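Local structure of periplasmic binding protein/LacI transcriptional regulator (Clostridium phytofermentans, 3BRS) at residues A[17-20]-A[21-24]; A[142-145]-A[146-150]; A[171-174]-A[175-178]; A[197-200]-A[201-205]. The protein probably binds a sugar in the cleft between its two lobes for uptake, as do periplasmic binding proteins related to LacI-type regulators. All coordinates share one frame; numbering follows the deposited sequence.

Contact 1 (A[17-20]-A[21-24]); sequences DSSD and FWSV
Ser19 OG takes the backbone N-H of Trp22 in a 3.1 Å bond that is nearly straight, 167° at the hydrogen, and so caps the first turn of helix 20-36. With OG opposite its own backbone N (chi1 164°), the hydroxyl is swung toward the helix; the indole comes up beside it, Trp22 CD1 standing 3.3 Å from Ser19 OG. The carbonyl of the same residue receives the next amide: Ser23 N reaches Ser19 O at 3.1 Å. Ser23 OG also lies near this oxygen, but its placement is doubtful because it crowds Asp17. This is the N-terminal cap of the first helix of a periplasmic binding protein, where the loop after strand 7-11 enters helix 20-36; residues of this loop touch the other lobe. One residue on, the bond from Val24 N to Asp20 O is weak, while the methyl Val24 CG2 packs 3.3 Å from Asp20 O and the two side chains run alongside each other. Asp20 OD1 is held by Ser226 OG, and Asp20 N by Gln199 OE1. Within the helical turn, Phe21 meets one face of the indole, with Phe21 CD1 3.7 Å above the Trp22 ring plane and over its centre. Glu48 OE2 accepts from Trp22 NE1, tethering the far end of the indole, and Phe21 itself rests against Pro246 and Ile249 of helix 246-262.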
ATOM      1  N   ASP A  17      -7.797   2.767 -10.383  1.00 58.06           N
ATOM      2  CA  ASP A  17      -9.234   3.008 -10.315  1.00 59.67           C
ATOM      3  C   ASP A  17     -10.178   1.825 -10.642  1.00 57.76           C
ATOM      4  O   ASP A  17     -11.372   1.945 -10.516  1.00 58.21           O
ATOM      5  CB  ASP A  17      -9.609   4.351 -10.986  1.00 62.33           C
ATOM      6  CG  ASP A  17     -10.506   4.212 -12.198  1.00 85.20           C
ATOM      7  OD1 ASP A  17     -10.261   3.348 -13.071  1.00 70.22           O
ATOM      8  OD2 ASP A  17     -11.457   5.027 -12.283  1.00 70.16           O
ATOM      9  N   SER A  18      -9.627   0.681 -11.015  1.00 56.76           N
ATOM     10  CA  SER A  18     -10.207  -0.575 -10.591  1.00 56.23           C
ATOM     11  C   SER A  18      -9.651  -0.780  -9.170  1.00 54.83           C
ATOM     12  O   SER A  18     -10.176  -1.572  -8.381  1.00 55.12           O
ATOM     13  CB  SER A  18      -9.795  -1.737 -11.509  1.00 56.42           C
ATOM     14  OG  SER A  18      -8.563  -2.298 -11.078  1.00 68.89           O
ATOM     15  N   SER A  19      -8.587  -0.035  -8.847  1.00 51.84           N
ATOM     16  CA  SER A  19      -7.989  -0.028  -7.490  1.00 47.93           C
ATOM     17  C   SER A  19      -8.846   0.786  -6.495  1.00 46.81           C
ATOM     18  O   SER A  19      -9.125   1.947  -6.687  1.00 49.63           O
ATOM     19  CB  SER A  19      -6.560   0.492  -7.525  1.00 45.60           C
ATOM     20  OG  SER A  19      -6.150   0.837  -6.229  1.00 35.32           O
ATOM     21  N   ASP A  20      -9.272   0.189  -5.418  1.00 43.51           N
ATOM     22  CA  ASP A  20     -10.116   0.917  -4.576  1.00 44.49           C
ATOM     23  C   ASP A  20      -9.282   1.735  -3.591  1.00 43.79           C
ATOM     24  O   ASP A  20      -9.790   2.681  -3.022  1.00 47.18           O
ATOM     25  CB  ASP A  20     -11.133  -0.018  -3.920  1.00 46.56           C
ATOM     26  CG  ASP A  20     -11.983   0.670  -2.968  1.00 33.57           C
ATOM     27  OD1 ASP A  20     -11.452   1.151  -1.953  1.00 57.39           O
ATOM     28  OD2 ASP A  20     -13.208   0.749  -3.209  1.00 60.59           O
ATOM     29  N   PHE A  21      -8.011   1.397  -3.396  1.00 40.32           N
ATOM     30  CA  PHE A  21      -7.116   2.252  -2.601  1.00 37.97           C
ATOM     31  C   PHE A  21      -6.779   3.541  -3.366  1.00 36.89           C
ATOM     32  O   PHE A  21      -6.917   4.624  -2.830  1.00 34.64           O
ATOM     33  CB  PHE A  21      -5.793   1.562  -2.277  1.00 35.79           C
ATOM     34  CG  PHE A  21      -4.914   2.351  -1.346  1.00 35.46           C
ATOM     35  CD1 PHE A  21      -3.926   3.196  -1.831  1.00 36.62           C
ATOM     36  CD2 PHE A  21      -5.053   2.222   0.041  1.00 37.38           C
ATOM     37  CE1 PHE A  21      -3.135   3.960  -0.948  1.00 30.15           C
ATOM     38  CE2 PHE A  21      -4.239   2.952   0.902  1.00 33.20           C
ATOM     39  CZ  PHE A  21      -3.266   3.796   0.389  1.00 28.60           C
ATOM     40  N   TRP A  22      -6.256   3.401  -4.580  1.00 34.93           N
ATOM     41  CA  TRP A  22      -5.804   4.567  -5.291  1.00 34.62           C
ATOM     42  C   TRP A  22      -6.964   5.433  -5.637  1.00 35.16           C
ATOM     43  O   TRP A  22      -6.845   6.668  -5.621  1.00 35.80           O
ATOM     44  CB  TRP A  22      -4.869   4.259  -6.518  1.00 34.18           C
ATOM     45  CG  TRP A  22      -3.554   3.636  -5.983  1.00 29.25           C
ATOM     46  CD1 TRP A  22      -3.175   2.336  -6.099  1.00 36.22           C
ATOM     47  CD2 TRP A  22      -2.562   4.266  -5.145  1.00 37.53           C
ATOM     48  NE1 TRP A  22      -1.999   2.106  -5.439  1.00 34.26           N
ATOM     49  CE2 TRP A  22      -1.586   3.270  -4.833  1.00 29.06           C
ATOM     50  CE3 TRP A  22      -2.386   5.563  -4.645  1.00 26.36           C
ATOM     51  CZ2 TRP A  22      -0.456   3.530  -4.040  1.00 29.65           C
ATOM     52  CZ3 TRP A  22      -1.233   5.834  -3.858  1.00 30.06           C
ATOM     53  CH2 TRP A  22      -0.306   4.799  -3.542  1.00 32.95           C
ATOM     54  N   SER A  23      -8.103   4.821  -5.913  1.00 33.72           N
ATOM     55  CA  SER A  23      -9.296   5.613  -6.280  1.00 32.67           C
ATOM     56  C   SER A  23      -9.755   6.481  -5.151  1.00 30.03           C
ATOM     57  O   SER A  23     -10.128   7.586  -5.387  1.00 30.81           O
ATOM     58  CB  SER A  23     -10.470   4.734  -6.744  1.00 32.86           C
ATOM     59  OG  SER A  23     -10.095   3.996  -7.898  1.00 55.60           O
ATOM     60  N   VAL A  24      -9.846   5.948  -3.952  1.00 28.77           N
ATOM     61  CA  VAL A  24     -10.373   6.702  -2.822  1.00 30.72           C
ATOM     62  C   VAL A  24      -9.406   7.764  -2.268  1.00 31.93           C
ATOM     63  O   VAL A  24      -9.831   8.844  -1.835  1.00 32.01           O
ATOM     64  CB  VAL A  24     -10.814   5.721  -1.767  1.00 35.17           C
ATOM     65  CG1 VAL A  24     -11.070   6.390  -0.438  1.00 44.32           C
ATOM     66  CG2 VAL A  24     -12.092   4.974  -2.264  1.00 41.45           C
TER

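Contact 2 (A[142-145]-A[146-150]); sequences NSKT and AMDRE
A helix N-cap and an i to i+4 salt bridge link residues 142-145 to 146-150 at the start of helix 144-157, just after strand 133-138. Ser143 OG accepts from Ala146 N at 3.2 Å, with 157° at the hydrogen. The same hydroxyl bonds to Val140 O, which fixes its rotation between loop and helix. Met147 lays its CG only 3.1 Å from Ser143 O, and the bond from Met147 N to that oxygen is weak. Lys144 NZ reaches Asp148 OD2 at 3.2 Å on the syn side of the carboxylate; a bend at the last torsion (chi4 -77°) brings the ammonium back over the following turn. Beneath it Asp148 N donates to Lys144 O at 2.9 Å. Thr145 and Arg149 run alongside each other, Thr145 CB sitting over one face of the guanidinium, 3.8 Å above its plane and toward the rim. Arg149 NE and NH1 are held by Asn113 OD1 and Leu197 O, two bonds that fix the direction of the guanidinium. The capped start of helix 144-157 belongs to the beta-alpha-beta unit of strand 133-138, helix 144-157 and strand 164-169, as in Rossmann-like lobes.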
ATOM      1  N   ASN A 142      10.121  -4.031  -3.415  1.00 27.86           N
ATOM      2  CA  ASN A 142      10.937  -2.925  -2.965  1.00 30.56           C
ATOM      3  C   ASN A 142      10.210  -1.730  -2.530  1.00 30.94           C
ATOM      4  O   ASN A 142      10.877  -0.788  -2.229  1.00 30.67           O
ATOM      5  CB  ASN A 142      11.775  -2.431  -4.082  1.00 35.28           C
ATOM      6  CG  ASN A 142      13.112  -2.818  -3.936  1.00 60.81           C
ATOM      7  OD1 ASN A 142      13.946  -2.017  -3.459  1.00 57.84           O
ATOM      8  ND2 ASN A 142      13.382  -4.071  -4.279  1.00 36.50           N
ATOM      9  N   SER A 143       8.868  -1.740  -2.454  1.00 29.21           N
ATOM     10  CA  SER A 143       8.189  -0.576  -1.962  1.00 28.74           C
ATOM     11  C   SER A 143       8.199  -0.719  -0.522  1.00 24.80           C
ATOM     12  O   SER A 143       8.101  -1.789  -0.091  1.00 24.81           O
ATOM     13  CB  SER A 143       6.721  -0.559  -2.352  1.00 32.91           C
ATOM     14  OG  SER A 143       6.161  -1.671  -1.809  1.00 32.47           O
ATOM     15  N   LYS A 144       8.201   0.372   0.231  1.00 23.81           N
ATOM     16  CA  LYS A 144       8.259   0.326   1.648  1.00 24.69           C
ATOM     17  C   LYS A 144       6.987  -0.257   2.294  1.00 25.31           C
ATOM     18  O   LYS A 144       7.108  -1.022   3.331  1.00 28.01           O
ATOM     19  CB  LYS A 144       8.543   1.732   2.156  1.00 27.39           C
ATOM     20  CG  LYS A 144       8.769   1.745   3.621  1.00 34.12           C
ATOM     21  CD  LYS A 144       9.381   3.012   3.971  1.00 37.08           C
ATOM     22  CE  LYS A 144       9.898   2.899   5.376  1.00 39.45           C
ATOM     23  NZ  LYS A 144       8.719   3.030   6.239  1.00 37.68           N
ATOM     24  N   THR A 145       5.817  -0.035   1.686  1.00 25.94           N
ATOM     25  CA  THR A 145       4.546  -0.651   2.245  1.00 28.00           C
ATOM     26  C   THR A 145       4.603  -2.222   2.117  1.00 30.41           C
ATOM     27  O   THR A 145       4.229  -2.940   3.052  1.00 31.69           O
ATOM     28  CB  THR A 145       3.295  -0.150   1.570  1.00 28.54           C
ATOM     29  OG1 THR A 145       3.430  -0.332   0.125  1.00 35.61           O
ATOM     30  CG2 THR A 145       3.113   1.242   1.886  1.00 31.77           C
ATOM     31  N   ALA A 146       5.171  -2.771   1.030  1.00 30.14           N
ATOM     32  CA  ALA A 146       5.318  -4.273   0.958  1.00 28.83           C
ATOM     33  C   ALA A 146       6.243  -4.803   2.033  1.00 30.59           C
ATOM     34  O   ALA A 146       5.960  -5.830   2.642  1.00 31.86           O
ATOM     35  CB  ALA A 146       5.899  -4.759  -0.404  1.00 28.70           C
ATOM     36  N   MET A 147       7.416  -4.148   2.170  1.00 29.94           N
ATOM     37  CA  MET A 147       8.406  -4.506   3.172  1.00 29.66           C
ATOM     38  C   MET A 147       7.862  -4.469   4.541  1.00 28.72           C
ATOM     39  O   MET A 147       8.192  -5.328   5.309  1.00 29.39           O
ATOM     40  CB  MET A 147       9.656  -3.581   3.106  1.00 34.54           C
ATOM     41  CG  MET A 147      10.209  -3.250   1.647  1.00 45.29           C
ATOM     42  SD  MET A 147      11.644  -2.089   1.371  1.00 28.30           S
ATOM     43  CE  MET A 147      12.496  -2.376   2.891  1.00 47.31           C
ATOM     44  N   ASP A 148       7.136  -3.409   4.907  1.00 25.67           N
ATOM     45  CA  ASP A 148       6.653  -3.241   6.291  1.00 28.44           C
ATOM     46  C   ASP A 148       5.581  -4.309   6.615  1.00 26.07           C
ATOM     47  O   ASP A 148       5.564  -4.885   7.655  1.00 29.01           O
ATOM     48  CB  ASP A 148       6.078  -1.811   6.569  1.00 31.85           C
ATOM     49  CG  ASP A 148       7.164  -0.710   6.700  1.00 47.30           C
ATOM     50  OD1 ASP A 148       8.366  -1.004   6.625  1.00 35.09           O
ATOM     51  OD2 ASP A 148       6.809   0.481   6.840  1.00 35.17           O
ATOM     52  N   ARG A 149       4.715  -4.580   5.665  1.00 23.37           N
ATOM     53  CA  ARG A 149       3.682  -5.623   5.732  1.00 24.49           C
ATOM     54  C   ARG A 149       4.189  -7.045   5.929  1.00 27.34           C
ATOM     55  O   ARG A 149       3.644  -7.791   6.790  1.00 27.92           O
ATOM     56  CB  ARG A 149       2.781  -5.520   4.512  1.00 23.96           C
ATOM     57  CG  ARG A 149       1.832  -4.283   4.673  1.00 33.73           C
ATOM     58  CD  ARG A 149       0.901  -4.101   3.533  1.00 23.01           C
ATOM     59  NE  ARG A 149       0.484  -2.708   3.485  1.00 28.43           N
ATOM     60  CZ  ARG A 149      -0.170  -2.186   2.441  1.00 31.29           C
ATOM     61  NH1 ARG A 149      -0.536  -2.961   1.364  1.00 23.00           N
ATOM     62  NH2 ARG A 149      -0.438  -0.888   2.463  1.00 27.28           N
ATOM     63  N   GLU A 150       5.257  -7.402   5.187  1.00 26.19           N
ATOM     64  CA  GLU A 150       5.823  -8.732   5.255  1.00 27.46           C
ATOM     65  C   GLU A 150       6.612  -8.894   6.593  1.00 28.93           C
ATOM     66  O   GLU A 150       6.570  -9.932   7.204  1.00 30.93           O
ATOM     67  CB  GLU A 150       6.742  -8.971   4.037  1.00 28.48           C
ATOM     68  CG  GLU A 150       7.555 -10.265   4.131  1.00 25.75           C
ATOM     69  CD  GLU A 150       8.434 -10.366   2.930  1.00 38.61           C
ATOM     70  OE1 GLU A 150       7.979  -9.876   1.863  1.00 35.23           O
ATOM     71  OE2 GLU A 150       9.557 -10.870   3.011  1.00 32.75           O
TER

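Contact 3 (A[171-174]-A[175-178]); sequences DSNY and DKAY
Asn173 and Asp171 reach forward to the first turn of helix 174-187, the one as an N-cap, the other as a salt-bridge partner; the turn follows strand 164-169 in the Rossmann-like lobe that contains the mixed sheet. Tyr174, the first residue of the helix, points off toward helix 199-211, where its ring meets that of Tyr200 with planes at about 45°. Asp175 comes first in the walk along the turn, its CB 3.8 Å from Asn173 OD1. Lys176 then makes two grips. Its backbone N donates to Asn173 OD1 at 3.0 Å, with 149° at the hydrogen and the donor lying in the plane of the amide carbonyl; Asn173 has its CG opposite its own N (chi1 176°), which carries the oxygen forward to the N-H of Lys176. The side chain of Lys176 kinks at its third torsion, and its NZ meets Asp171 OD2 at 2.8 Å, nearly end-on to the C-O bond. Both of these charged residues also touch a neighbouring molecule in the crystal, so the bridge lies at the surface and may be influenced by the lattice. Ala177 N donates to Asn173 O at 3.0 Å, the first regular bond of the helix. The methyl Ala177 CB packs 3.5 Å from Tyr174 O. Tyr178 closes the next turn through its N, 3.0 Å from Tyr174 O. Tyr178 CB lies 3.5 Å from Tyr174 O, while its ring lies against helix 199-211 at Ala208 and its OH bonds to Asp211 OD1.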
ATOM      1  N   ASP A 171       3.863  -8.039  -7.971  1.00 29.76           N
ATOM      2  CA  ASP A 171       4.064  -6.611  -8.435  1.00 26.87           C
ATOM      3  C   ASP A 171       2.755  -5.902  -8.669  1.00 28.12           C
ATOM      4  O   ASP A 171       2.664  -5.084  -9.559  1.00 31.66           O
ATOM      5  CB  ASP A 171       4.815  -6.560  -9.760  1.00 33.86           C
ATOM      6  CG  ASP A 171       6.259  -7.070  -9.630  1.00 30.42           C
ATOM      7  OD1 ASP A 171       6.994  -6.401  -8.850  1.00 52.82           O
ATOM      8  OD2 ASP A 171       6.645  -8.090 -10.279  1.00 47.70           O
ATOM      9  N   SER A 172       1.763  -6.094  -7.806  1.00 25.35           N
ATOM     10  CA  SER A 172       0.462  -5.373  -7.962  1.00 25.35           C
ATOM     11  C   SER A 172      -0.156  -5.591  -9.292  1.00 32.54           C
ATOM     12  O   SER A 172      -0.702  -4.693  -9.916  1.00 38.76           O
ATOM     13  CB  SER A 172       0.608  -3.866  -7.637  1.00 23.76           C
ATOM     14  OG  SER A 172       1.215  -3.749  -6.307  1.00 32.44           O
ATOM     15  N   ASN A 173      -0.147  -6.832  -9.731  1.00 33.22           N
ATOM     16  CA  ASN A 173      -0.745  -7.174 -11.020  1.00 30.31           C
ATOM     17  C   ASN A 173      -1.724  -8.332 -10.753  1.00 29.51           C
ATOM     18  O   ASN A 173      -1.309  -9.388 -10.183  1.00 30.53           O
ATOM     19  CB  ASN A 173       0.392  -7.602 -11.983  1.00 26.80           C
ATOM     20  CG  ASN A 173      -0.150  -8.062 -13.316  1.00 41.93           C
ATOM     21  OD1 ASN A 173      -0.537  -9.218 -13.463  1.00 32.66           O
ATOM     22  ND2 ASN A 173      -0.221  -7.143 -14.288  1.00 35.84           N
ATOM     23  N   TYR A 174      -2.998  -8.156 -11.048  1.00 32.04           N
ATOM     24  CA  TYR A 174      -3.971  -9.221 -10.708  1.00 34.58           C
ATOM     25  C   TYR A 174      -3.662 -10.623 -11.412  1.00 36.78           C
ATOM     26  O   TYR A 174      -3.765 -11.729 -10.838  1.00 35.65           O
ATOM     27  CB  TYR A 174      -5.397  -8.841 -11.092  1.00 38.36           C
ATOM     28  CG  TYR A 174      -6.059  -7.697 -10.399  1.00 51.27           C
ATOM     29  CD1 TYR A 174      -6.486  -7.823  -9.100  1.00 36.47           C
ATOM     30  CD2 TYR A 174      -6.318  -6.466 -11.096  1.00 41.15           C
ATOM     31  CE1 TYR A 174      -7.152  -6.729  -8.452  1.00 51.47           C
ATOM     32  CE2 TYR A 174      -6.941  -5.398 -10.470  1.00 48.74           C
ATOM     33  CZ  TYR A 174      -7.365  -5.543  -9.142  1.00 46.08           C
ATOM     34  OH  TYR A 174      -7.942  -4.482  -8.526  1.00 50.30           O
ATOM     35  N   ASP A 175      -3.220 -10.614 -12.646  1.00 39.96           N
ATOM     36  CA  ASP A 175      -2.978 -11.946 -13.231  1.00 38.13           C
ATOM     37  C   ASP A 175      -1.754 -12.630 -12.693  1.00 33.30           C
ATOM     38  O   ASP A 175      -1.752 -13.866 -12.705  1.00 34.80           O
ATOM     39  CB  ASP A 175      -2.848 -11.900 -14.718  1.00 39.77           C
ATOM     40  CG  ASP A 175      -4.068 -11.369 -15.395  1.00 54.65           C
ATOM     41  OD1 ASP A 175      -5.236 -11.584 -14.968  1.00 39.19           O
ATOM     42  OD2 ASP A 175      -3.815 -10.734 -16.412  1.00 44.59           O
ATOM     43  N   LYS A 176      -0.750 -11.886 -12.211  1.00 29.04           N
ATOM     44  CA  LYS A 176       0.383 -12.521 -11.568  1.00 32.48           C
ATOM     45  C   LYS A 176       0.053 -13.066 -10.232  1.00 32.88           C
ATOM     46  O   LYS A 176       0.563 -14.148  -9.806  1.00 33.70           O
ATOM     47  CB  LYS A 176       1.627 -11.588 -11.455  1.00 35.71           C
ATOM     48  CG  LYS A 176       2.531 -11.629 -12.674  1.00 39.02           C
ATOM     49  CD  LYS A 176       3.637 -10.576 -12.586  1.00 36.73           C
ATOM     50  CE  LYS A 176       4.858 -11.189 -11.897  1.00 44.65           C
ATOM     51  NZ  LYS A 176       6.107 -10.324 -11.892  1.00 47.90           N
ATOM     52  N   ALA A 177      -0.761 -12.299  -9.511  1.00 32.65           N
ATOM     53  CA  ALA A 177      -1.304 -12.791  -8.204  1.00 29.66           C
ATOM     54  C   ALA A 177      -1.964 -14.129  -8.403  1.00 26.57           C
ATOM     55  O   ALA A 177      -1.787 -15.064  -7.618  1.00 27.55           O
ATOM     56  CB  ALA A 177      -2.317 -11.838  -7.638  1.00 30.93           C
ATOM     57  N   TYR A 178      -2.767 -14.224  -9.421  1.00 25.85           N
ATOM     58  CA  TYR A 178      -3.517 -15.494  -9.709  1.00 28.60           C
ATOM     59  C   TYR A 178      -2.612 -16.662 -10.050  1.00 30.28           C
ATOM     60  O   TYR A 178      -2.681 -17.756  -9.426  1.00 30.52           O
ATOM     61  CB  TYR A 178      -4.440 -15.204 -10.869  1.00 28.35           C
ATOM     62  CG  TYR A 178      -5.294 -16.351 -11.359  1.00 29.14           C
ATOM     63  CD1 TYR A 178      -4.848 -17.216 -12.349  1.00 29.62           C
ATOM     64  CD2 TYR A 178      -6.586 -16.521 -10.864  1.00 25.55           C
ATOM     65  CE1 TYR A 178      -5.686 -18.259 -12.822  1.00 32.83           C
ATOM     66  CE2 TYR A 178      -7.400 -17.541 -11.300  1.00 28.13           C
ATOM     67  CZ  TYR A 178      -6.990 -18.392 -12.280  1.00 30.25           C
ATOM     68  OH  TYR A 178      -7.909 -19.352 -12.715  1.00 25.97           O
TER

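Contact 4 (A[197-200]-A[201-205]); sequences LNQY and SATGA
Gln199 O is gripped twice by Thr203, through the backbone N at 2.8 Å, almost straight at 172°, and through OG1, also at 2.8 Å. The hydroxyl reaches the oxygen from above the carbonyl plane because OG1 stands opposite its own carbonyl carbon (chi1 -53°) and folds back along the helix. Gln199 and Thr203 lie alongside each other, with Gln199 CG 3.8 Å from Thr203 OG1. One residue earlier, Asn198 caps helix 199-211: its OD1 takes the N-H of Ser201 at 3.2 Å, from above the amide plane. Ser201 OG lies 3.0 Å from Asn198 OD1 and also near the carbonyls of Ile137 and Ser138. Asn198 O then receives Ala202 N at 3.0 Å. The amide of Asn198 turns its ND2 to the edge of the Tyr200 ring, in the plane of that ring. Gly204 N continues the helix with a bond to Tyr200 O. Outside this shell, Tyr200 OH is tied to Asp16 OD1 across the gap to the other lobe, which also engages the amide end of Gln199. Leu197 packs on Glu150 of helix 144-157, and Leu197 and Ala202 rest on strand 219-224. The asparagine-capped helix leads directly off strand 191-196 and belongs to the beta-alpha-beta unit ending in strand 219-224, as in the Rossmann-like lobes of periplasmic binding proteins, whose helix starts face the likely sugar cleft.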
ATOM      1  N   LEU A 197      -1.059  -9.376   0.538  1.00 25.78           N
ATOM      2  CA  LEU A 197      -0.591  -8.167   1.298  1.00 27.33           C
ATOM      3  C   LEU A 197      -1.157  -6.794   0.749  1.00 27.99           C
ATOM      4  O   LEU A 197      -0.962  -5.690   1.285  1.00 31.35           O
ATOM      5  CB  LEU A 197       0.967  -8.184   1.401  1.00 26.67           C
ATOM      6  CG  LEU A 197       1.486  -9.250   2.424  1.00 18.80           C
ATOM      7  CD1 LEU A 197       3.056  -9.017   2.542  1.00 24.95           C
ATOM      8  CD2 LEU A 197       0.665  -9.106   3.747  1.00 19.43           C
ATOM      9  N   ASN A 198      -1.827  -6.870  -0.365  1.00 24.63           N
ATOM     10  CA  ASN A 198      -2.573  -5.712  -0.850  1.00 28.97           C
ATOM     11  C   ASN A 198      -3.786  -6.130  -1.666  1.00 27.32           C
ATOM     12  O   ASN A 198      -3.993  -7.300  -1.855  1.00 29.73           O
ATOM     13  CB  ASN A 198      -1.641  -4.731  -1.583  1.00 29.65           C
ATOM     14  CG  ASN A 198      -1.388  -5.114  -3.024  1.00 26.49           C
ATOM     15  OD1 ASN A 198      -1.358  -6.304  -3.400  1.00 27.55           O
ATOM     16  ND2 ASN A 198      -1.191  -4.100  -3.844  1.00 31.51           N
ATOM     17  N   GLN A 199      -4.560  -5.225  -2.227  1.00 27.29           N
ATOM     18  CA  GLN A 199      -5.774  -5.696  -2.913  1.00 28.99           C
ATOM     19  C   GLN A 199      -5.532  -6.574  -4.155  1.00 30.19           C
ATOM     20  O   GLN A 199      -6.153  -7.627  -4.294  1.00 29.88           O
ATOM     21  CB  GLN A 199      -6.649  -4.511  -3.238  1.00 32.73           C
ATOM     22  CG  GLN A 199      -7.969  -4.784  -3.865  1.00 45.14           C
ATOM     23  CD  GLN A 199      -8.499  -3.517  -4.533  1.00 48.42           C
ATOM     24  OE1 GLN A 199      -8.101  -2.388  -4.177  1.00 50.72           O
ATOM     25  NE2 GLN A 199      -9.382  -3.686  -5.503  1.00 49.85           N
ATOM     26  N   TYR A 200      -4.620  -6.144  -5.059  1.00 31.53           N
ATOM     27  CA  TYR A 200      -4.188  -6.950  -6.210  1.00 28.62           C
ATOM     28  C   TYR A 200      -3.872  -8.357  -5.879  1.00 28.14           C
ATOM     29  O   TYR A 200      -4.256  -9.275  -6.612  1.00 29.45           O
ATOM     30  CB  TYR A 200      -2.949  -6.310  -6.911  1.00 28.82           C
ATOM     31  CG  TYR A 200      -3.220  -4.917  -7.449  1.00 37.99           C
ATOM     32  CD1 TYR A 200      -2.932  -3.789  -6.687  1.00 31.19           C
ATOM     33  CD2 TYR A 200      -3.769  -4.747  -8.697  1.00 33.24           C
ATOM     34  CE1 TYR A 200      -3.123  -2.451  -7.177  1.00 41.14           C
ATOM     35  CE2 TYR A 200      -4.004  -3.451  -9.222  1.00 46.52           C
ATOM     36  CZ  TYR A 200      -3.640  -2.293  -8.479  1.00 43.22           C
ATOM     37  OH  TYR A 200      -3.876  -1.024  -9.001  1.00 34.15           O
ATOM     38  N   SER A 201      -3.075  -8.526  -4.837  1.00 27.43           N
ATOM     39  CA  SER A 201      -2.561  -9.801  -4.360  1.00 26.96           C
ATOM     40  C   SER A 201      -3.692 -10.595  -3.869  1.00 29.54           C
ATOM     41  O   SER A 201      -3.800 -11.751  -4.199  1.00 30.64           O
ATOM     42  CB  SER A 201      -1.657  -9.575  -3.117  1.00 26.81           C
ATOM     43  OG  SER A 201      -0.318  -9.168  -3.388  1.00 47.12           O
ATOM     44  N   ALA A 202      -4.517 -10.018  -2.981  1.00 28.43           N
ATOM     45  CA  ALA A 202      -5.671 -10.766  -2.412  1.00 28.47           C
ATOM     46  C   ALA A 202      -6.662 -11.147  -3.399  1.00 27.90           C
ATOM     47  O   ALA A 202      -7.080 -12.263  -3.391  1.00 29.72           O
ATOM     48  CB  ALA A 202      -6.368  -9.986  -1.295  1.00 28.29           C
ATOM     49  N   THR A 203      -7.098 -10.222  -4.256  1.00 30.44           N
ATOM     50  CA  THR A 203      -8.054 -10.537  -5.276  1.00 31.02           C
ATOM     51  C   THR A 203      -7.580 -11.663  -6.200  1.00 32.76           C
ATOM     52  O   THR A 203      -8.353 -12.495  -6.510  1.00 34.38           O
ATOM     53  CB  THR A 203      -8.285  -9.348  -6.176  1.00 34.34           C
ATOM     54  OG1 THR A 203      -8.619  -8.213  -5.379  1.00 39.64           O
ATOM     55  CG2 THR A 203      -9.435  -9.630  -7.147  1.00 41.35           C
ATOM     56  N   GLY A 204      -6.335 -11.660  -6.685  1.00 28.14           N
ATOM     57  CA  GLY A 204      -5.903 -12.712  -7.535  1.00 25.39           C
ATOM     58  C   GLY A 204      -5.863 -14.040  -6.844  1.00 25.55           C
ATOM     59  O   GLY A 204      -6.264 -15.027  -7.468  1.00 25.62           O
ATOM     60  N   ALA A 205      -5.423 -14.061  -5.554  1.00 22.06           N
ATOM     61  CA  ALA A 205      -5.486 -15.299  -4.713  1.00 23.68           C
ATOM     62  C   ALA A 205      -6.885 -15.799  -4.518  1.00 24.38           C
ATOM     63  O   ALA A 205      -7.077 -17.008  -4.533  1.00 26.03           O
ATOM     64  CB  ALA A 205      -4.880 -15.036  -3.319  1.00 26.31           C
TER

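How the contacts relate
The four contacts run in series along the chain, with none nested or crossing; each closes only the turn where a loop enters a helix. Contact 1 comes first, on the lobe of strands 7-11 and 68-71. Contacts 2, 3 and 4 follow on the other lobe, heading helices 144-157, 174-187 and 199-211. Contact 4 is the hub: it abuts contact 3, whose centre is about 7 Å from its own, through Ser172 and Tyr174; it receives Arg149 of contact 2; and it meets contact 1 across the lobes through Gln199 and Tyr200. Ser18 of contact 1 also meets Tyr174 of contact 3, weakly. Contact 2 touches neither contact 1 nor contact 3.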